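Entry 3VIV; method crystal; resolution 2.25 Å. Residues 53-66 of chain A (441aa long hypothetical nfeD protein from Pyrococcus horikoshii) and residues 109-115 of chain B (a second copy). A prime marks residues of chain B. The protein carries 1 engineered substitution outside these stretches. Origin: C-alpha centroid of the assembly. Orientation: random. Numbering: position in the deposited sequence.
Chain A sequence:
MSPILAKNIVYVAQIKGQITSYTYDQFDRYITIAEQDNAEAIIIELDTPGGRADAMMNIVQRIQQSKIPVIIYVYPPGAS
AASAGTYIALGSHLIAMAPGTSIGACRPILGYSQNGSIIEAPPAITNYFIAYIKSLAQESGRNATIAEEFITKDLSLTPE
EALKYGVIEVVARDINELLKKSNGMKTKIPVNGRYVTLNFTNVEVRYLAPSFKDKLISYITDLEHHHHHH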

ATOM      1  N   ALA A  53       6.199   0.041   2.197  1.00 43.24           N
ATOM      2  CA  ALA A  53       7.293   0.930   2.548  1.00 42.85           C
ATOM      3  C   ALA A  53       6.809   2.054   3.467  1.00 42.40           C
ATOM      4  O   ALA A  53       7.422   2.315   4.505  1.00 41.52           O
ATOM      5  CB  ALA A  53       7.918   1.513   1.260  1.00 45.25           C
ATOM      6  N   ASP A  54       5.708   2.702   3.095  1.00 42.53           N
ATOM      7  CA  ASP A  54       5.149   3.779   3.928  1.00 43.00           C
ATOM      8  C   ASP A  54       4.818   3.362   5.376  1.00 41.11           C
ATOM      9  O   ASP A  54       5.237   4.023   6.332  1.00 40.49           O
ATOM     10  CB  ASP A  54       3.966   4.481   3.238  1.00 45.44           C
ATOM     11  CG  ASP A  54       2.743   3.580   3.051  1.00 46.64           C
ATOM     12  OD1 ASP A  54       1.642   4.137   2.973  1.00 49.11           O
ATOM     13  OD2 ASP A  54       2.864   2.340   2.964  1.00 44.99           O
ATOM     14  N   ALA A  55       4.113   2.246   5.554  1.00 39.88           N
ATOM     15  CA  ALA A  55       3.821   1.789   6.907  1.00 38.16           C
ATOM     16  C   ALA A  55       5.102   1.458   7.687  1.00 36.73           C
ATOM     17  O   ALA A  55       5.208   1.777   8.873  1.00 36.18           O
ATOM     18  CB  ALA A  55       2.840   0.621   6.913  1.00 37.49           C
ATOM     19  N   MET A  56       6.047   0.817   7.011  1.00 36.52           N
ATOM     20  CA  MET A  56       7.343   0.460   7.562  1.00 36.58           C
ATOM     21  C   MET A  56       8.102   1.705   8.057  1.00 36.40           C
ATOM     22  O   MET A  56       8.614   1.711   9.175  1.00 34.74           O
ATOM     23  CB  MET A  56       8.185  -0.249   6.493  1.00 37.41           C
ATOM     24  CG  MET A  56       9.659  -0.497   6.888  1.00 41.48           C
ATOM     25  SD  MET A  56      10.782   0.849   6.363  1.00 53.60           S
ATOM     26  CE  MET A  56      10.760   0.553   4.570  1.00 52.66           C
ATOM     27  N   MET A  57       8.182   2.736   7.208  1.00 37.10           N
ATOM     28  CA  MET A  57       8.855   3.981   7.591  1.00 37.88           C
ATOM     29  C   MET A  57       8.186   4.667   8.776  1.00 37.40           C
ATOM     30  O   MET A  57       8.884   5.222   9.637  1.00 36.81           O
ATOM     31  CB  MET A  57       9.015   4.941   6.404  1.00 39.40           C
ATOM     32  CG  MET A  57       9.880   4.359   5.300  1.00 41.14           C
ATOM     33  SD  MET A  57      10.089   5.494   3.922  1.00 50.27           S
ATOM     34  CE  MET A  57      10.046   4.378   2.553  1.00 53.55           C
ATOM     35  N   ASN A  58       6.852   4.616   8.829  1.00 37.63           N
ATOM     36  CA  ASN A  58       6.099   5.170   9.962  1.00 37.66           C
ATOM     37  C   ASN A  58       6.328   4.411  11.255  1.00 35.87           C
ATOM     38  O   ASN A  58       6.321   5.005  12.348  1.00 36.10           O
ATOM     39  CB  ASN A  58       4.596   5.268   9.644  1.00 38.90           C
ATOM     40  CG  ASN A  58       4.284   6.428   8.700  1.00 42.81           C
ATOM     41  OD1 ASN A  58       5.079   7.359   8.585  1.00 47.35           O
ATOM     42  ND2 ASN A  58       3.148   6.376   8.022  1.00 40.85           N
ATOM     43  N   ILE A  59       6.508   3.098  11.137  1.00 33.81           N
ATOM     44  CA  ILE A  59       6.781   2.272  12.300  1.00 32.41           C
ATOM     45  C   ILE A  59       8.206   2.539  12.841  1.00 32.25           C
ATOM     46  O   ILE A  59       8.383   2.690  14.055  1.00 31.88           O
ATOM     47  CB  ILE A  59       6.584   0.752  11.984  1.00 31.70           C
ATOM     48  CG1 ILE A  59       5.083   0.447  11.789  1.00 32.28           C
ATOM     49  CG2 ILE A  59       7.187  -0.136  13.101  1.00 28.15           C
ATOM     50  CD1 ILE A  59       4.804  -0.873  11.112  1.00 29.51           C
ATOM     51  N   VAL A  60       9.200   2.596  11.950  1.00 31.54           N
ATOM     52  CA  VAL A  60      10.566   2.928  12.349  1.00 32.78           C
ATOM     53  C   VAL A  60      10.600   4.278  13.100  1.00 34.02           C
ATOM     54  O   VAL A  60      11.134   4.386  14.202  1.00 33.51           O
ATOM     55  CB  VAL A  60      11.533   2.977  11.145  1.00 33.25           C
ATOM     56  CG1 VAL A  60      12.848   3.673  11.541  1.00 33.95           C
ATOM     57  CG2 VAL A  60      11.804   1.575  10.623  1.00 32.16           C
ATOM     58  N   GLN A  61       9.961   5.271  12.513  1.00 35.72           N
ATOM     59  CA  GLN A  61       9.779   6.574  13.148  1.00 38.45           C
ATOM     60  C   GLN A  61       9.148   6.506  14.550  1.00 37.77           C
ATOM     61  O   GLN A  61       9.641   7.159  15.474  1.00 37.89           O
ATOM     62  CB  GLN A  61       8.923   7.445  12.242  1.00 39.90           C
ATOM     63  CG  GLN A  61       8.669   8.818  12.774  1.00 48.65           C
ATOM     64  CD  GLN A  61       9.527   9.847  12.090  1.00 58.59           C
ATOM     65  OE1 GLN A  61      10.762   9.902  12.287  1.00 61.39           O
ATOM     66  NE2 GLN A  61       8.888  10.668  11.254  1.00 62.43           N
ATOM     67  N   ARG A  62       8.047   5.755  14.694  1.00 36.52           N
ATOM     68  CA  ARG A  62       7.373   5.611  15.981  1.00 35.87           C
ATOM     69  C   ARG A  62       8.301   4.933  17.006  1.00 34.64           C
ATOM     70  O   ARG A  62       8.268   5.236  18.194  1.00 35.22           O
ATOM     71  CB  ARG A  62       6.075   4.800  15.823  1.00 35.54           C
ATOM     72  CG  ARG A  62       5.344   4.527  17.133  1.00 34.38           C
ATOM     73  CD  ARG A  62       4.690   5.812  17.632  1.00 32.75           C
ATOM     74  NE  ARG A  62       4.013   5.679  18.915  1.00 38.55           N
ATOM     75  CZ  ARG A  62       4.595   5.750  20.125  1.00 42.77           C
ATOM     76  NH1 ARG A  62       5.928   5.919  20.268  1.00 40.79           N
ATOM     77  NH2 ARG A  62       3.830   5.647  21.208  1.00 42.76           N
ATOM     78  N   ILE A  63       9.104   3.994  16.544  1.00 33.76           N
ATOM     79  CA  ILE A  63      10.088   3.345  17.403  1.00 33.09           C
ATOM     80  C   ILE A  63      11.207   4.342  17.798  1.00 34.46           C
ATOM     81  O   ILE A  63      11.609   4.382  18.966  1.00 33.75           O
ATOM     82  CB  ILE A  63      10.644   2.068  16.742  1.00 31.61           C
ATOM     83  CG1 ILE A  63       9.538   1.001  16.689  1.00 31.52           C
ATOM     84  CG2 ILE A  63      11.868   1.511  17.509  1.00 29.76           C
ATOM     85  CD1 ILE A  63       9.884  -0.227  15.830  1.00 28.18           C
ATOM     86  N   GLN A  64      11.664   5.153  16.837  1.00 35.03           N
ATOM     87  CA  GLN A  64      12.659   6.201  17.095  1.00 37.26           C
ATOM     88  C   GLN A  64      12.201   7.207  18.163  1.00 38.75           C
ATOM     89  O   GLN A  64      13.027   7.687  18.951  1.00 39.93           O
ATOM     90  CB  GLN A  64      13.078   6.931  15.784  1.00 37.94           C
ATOM     91  CG  GLN A  64      14.088   6.071  14.988  1.00 39.78           C
ATOM     92  CD  GLN A  64      14.411   6.531  13.559  1.00 42.65           C
ATOM     93  OE1 GLN A  64      15.373   6.032  12.954  1.00 41.41           O
ATOM     94  NE2 GLN A  64      13.614   7.457  13.008  1.00 43.87           N
ATOM     95  N   GLN A  65      10.899   7.496  18.194  1.00 38.04           N
ATOM     96  CA  GLN A  65      10.324   8.444  19.139  1.00 39.28           C
ATOM     97  C   GLN A  65       9.848   7.766  20.406  1.00 38.20           C
ATOM     98  O   GLN A  65       9.326   8.415  21.294  1.00 39.27           O
ATOM     99  CB  GLN A  65       9.110   9.158  18.535  1.00 40.67           C
ATOM    100  CG  GLN A  65       9.329   9.829  17.210  1.00 44.15           C
ATOM    101  CD  GLN A  65       7.994  10.211  16.574  1.00 51.41           C
ATOM    102  OE1 GLN A  65       7.001   9.462  16.673  1.00 54.74           O
ATOM    103  NE2 GLN A  65       7.950  11.375  15.943  1.00 52.60           N
ATOM    104  N   SER A  66       9.985   6.455  20.488  1.00 36.26           N
ATOM    105  CA  SER A  66       9.483   5.756  21.653  1.00 36.12           C
ATOM    106  C   SER A  66      10.215   6.204  22.924  1.00 37.18           C
ATOM    107  O   SER A  66      11.438   6.415  22.923  1.00 35.95           O
ATOM    108  CB  SER A  66       9.636   4.252  21.482  1.00 34.07           C
ATOM    109  OG  SER A  66       9.199   3.603  22.653  1.00 34.87           O
TER
ATOM    110  N   ILE B 109       3.533  10.385  -3.686  1.00 61.59           N
ATOM    111  CA  ILE B 109       4.267  10.482  -2.425  1.00 64.09           C
ATOM    112  C   ILE B 109       4.543   9.060  -1.940  1.00 64.87           C
ATOM    113  O   ILE B 109       3.795   8.142  -2.258  1.00 62.73           O
ATOM    114  CB  ILE B 109       3.472  11.222  -1.320  1.00 65.00           C
ATOM    115  CG1 ILE B 109       2.113  10.525  -1.075  1.00 63.07           C
ATOM    116  CG2 ILE B 109       3.385  12.747  -1.633  1.00 65.02           C
ATOM    117  CD1 ILE B 109       1.380  10.948   0.174  1.00 64.22           C
ATOM    118  N   LEU B 110       5.617   8.871  -1.179  1.00 67.81           N
ATOM    119  CA  LEU B 110       5.890   7.561  -0.602  1.00 69.30           C
ATOM    120  C   LEU B 110       4.775   7.195   0.366  1.00 69.35           C
ATOM    121  O   LEU B 110       4.454   6.024   0.516  1.00 69.47           O
ATOM    122  CB  LEU B 110       7.264   7.505   0.059  1.00 72.35           C
ATOM    123  CG  LEU B 110       8.462   7.375  -0.890  1.00 73.61           C
ATOM    124  CD1 LEU B 110       9.762   7.205  -0.110  1.00 76.87           C
ATOM    125  CD2 LEU B 110       8.281   6.211  -1.844  1.00 73.17           C
ATOM    126  N   GLY B 111       4.162   8.206   0.979  1.00 69.96           N
ATOM    127  CA  GLY B 111       2.983   8.016   1.827  1.00 69.88           C
ATOM    128  C   GLY B 111       2.844   9.082   2.897  1.00 71.92           C
ATOM    129  O   GLY B 111       3.586  10.054   2.909  1.00 73.09           O
ATOM    130  N   TYR B 112       1.883   8.898   3.792  1.00 72.60           N
ATOM    131  CA  TYR B 112       1.621   9.871   4.840  1.00 75.26           C
ATOM    132  C   TYR B 112       2.293   9.442   6.133  1.00 78.47           C
ATOM    133  O   TYR B 112       2.324   8.260   6.466  1.00 78.49           O
ATOM    134  CB  TYR B 112       0.114  10.038   5.073  1.00 74.73           C
ATOM    135  CG  TYR B 112      -0.654  10.564   3.879  1.00 74.42           C
ATOM    136  CD1 TYR B 112      -0.625  11.924   3.553  1.00 75.93           C
ATOM    137  CD2 TYR B 112      -1.420   9.704   3.080  1.00 73.18           C
ATOM    138  CE1 TYR B 112      -1.336  12.418   2.451  1.00 75.96           C
ATOM    139  CE2 TYR B 112      -2.135  10.184   1.976  1.00 73.57           C
ATOM    140  CZ  TYR B 112      -2.086  11.545   1.672  1.00 74.14           C
ATOM    141  OH  TYR B 112      -2.779  12.033   0.593  1.00 74.79           O
ATOM    142  N   SER B 113       2.809  10.421   6.862  1.00 81.11           N
ATOM    143  CA  SER B 113       3.517  10.172   8.106  1.00 85.33           C
ATOM    144  C   SER B 113       2.615  10.381   9.312  1.00 87.26           C
ATOM    145  O   SER B 113       1.401  10.518   9.180  1.00 85.68           O
ATOM    146  CB  SER B 113       4.752  11.063   8.193  1.00 87.46           C
ATOM    147  OG  SER B 113       5.403  10.896   9.435  1.00 93.14           O
ATOM    148  N   GLN B 114       3.235  10.410  10.484  1.00 91.34           N
ATOM    149  CA  GLN B 114       2.550  10.504  11.765  1.00 94.49           C
ATOM    150  C   GLN B 114       1.609  11.701  11.853  1.00 94.56           C
ATOM    151  O   GLN B 114       0.389  11.538  11.852  1.00 93.41           O
ATOM    152  CB  GLN B 114       3.573  10.600  12.914  1.00 98.83           C
ATOM    153  CG  GLN B 114       4.912   9.905  12.669  1.00 99.87           C
ATOM    154  CD  GLN B 114       4.911   8.440  13.079  1.00 99.99           C
ATOM    155  OE1 GLN B 114       4.955   8.106  14.268  1.00102.82           O
ATOM    156  NE2 GLN B 114       4.881   7.561  12.091  1.00 96.87           N
ATOM    157  N   ASN B 115       2.195  12.894  11.922  1.00 96.53           N
ATOM    158  CA  ASN B 115       1.483  14.090  12.358  1.00 98.44           C
ATOM    159  C   ASN B 115       1.266  15.058  11.205  1.00 95.99           C
ATOM    160  O   ASN B 115       1.911  16.113  11.133  1.00 97.61           O
ATOM    161  CB  ASN B 115       2.256  14.763  13.514  1.00103.51           C
ATOM    162  CG  ASN B 115       1.406  15.767  14.307  1.00106.86           C
ATOM    163  OD1 ASN B 115       0.233  16.005  13.990  1.00107.03           O
ATOM    164  ND2 ASN B 115       2.002  16.359  15.346  1.00110.50           N
TER
HETATM  165  O   HOH W   1       0.785   6.315   4.352  1.00 48.47           O
HETATM  166  O   HOH W   2       8.004   8.953   8.788  1.00 53.73           O

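Two direct hydrogen bonds join the helix of chain A to the chain B stretch, and Asn58 takes part in both. Asn58 ND2 donates to the backbone Tyr112′ O at 2.6 Å, and the angle of 172° makes this bond nearly straight. Its backbone Asn58 O accepts from Gln114′ NE2 at 2.9 Å, with a more bent angle of 137°. Asn58 O also accepts the helical bond from Arg62 N, at 3.0 Å.

Two waters add bridges. Water 1 donates to Asp54 OD1 (2.7 Å) and accepts from Tyr112′ N (2.9 Å). Water 2 lies between Asn58 OD1 and Ser113′ OG, 3.3 Å from each, and both bonds are weak.

The apolar contact is small: Met57 CE meets Leu110′ CD1 at 3.9 Å.

The Asp54 side chain packs closely on the backbone at Leu110′ and Gly111′. Asp54 CB lies 3.2 Å from Leu110′ O and 3.9 Å from Gly111′ CA. A CB on Gly111′ would fall 2.5 Å from Asp54 CB, a clash. The backbone angles of Gly111′ call for glycine on their own.

Gln114′ packs along the helix, with its CD 3.8 Å from Gln61 CG. Gln114′ OE1 is 3.4 Å from Gln65 OE1, but two acceptors form no hydrogen bond. Ser113′ and Gln114′ are poorly ordered, so their side-chain distances are less certain.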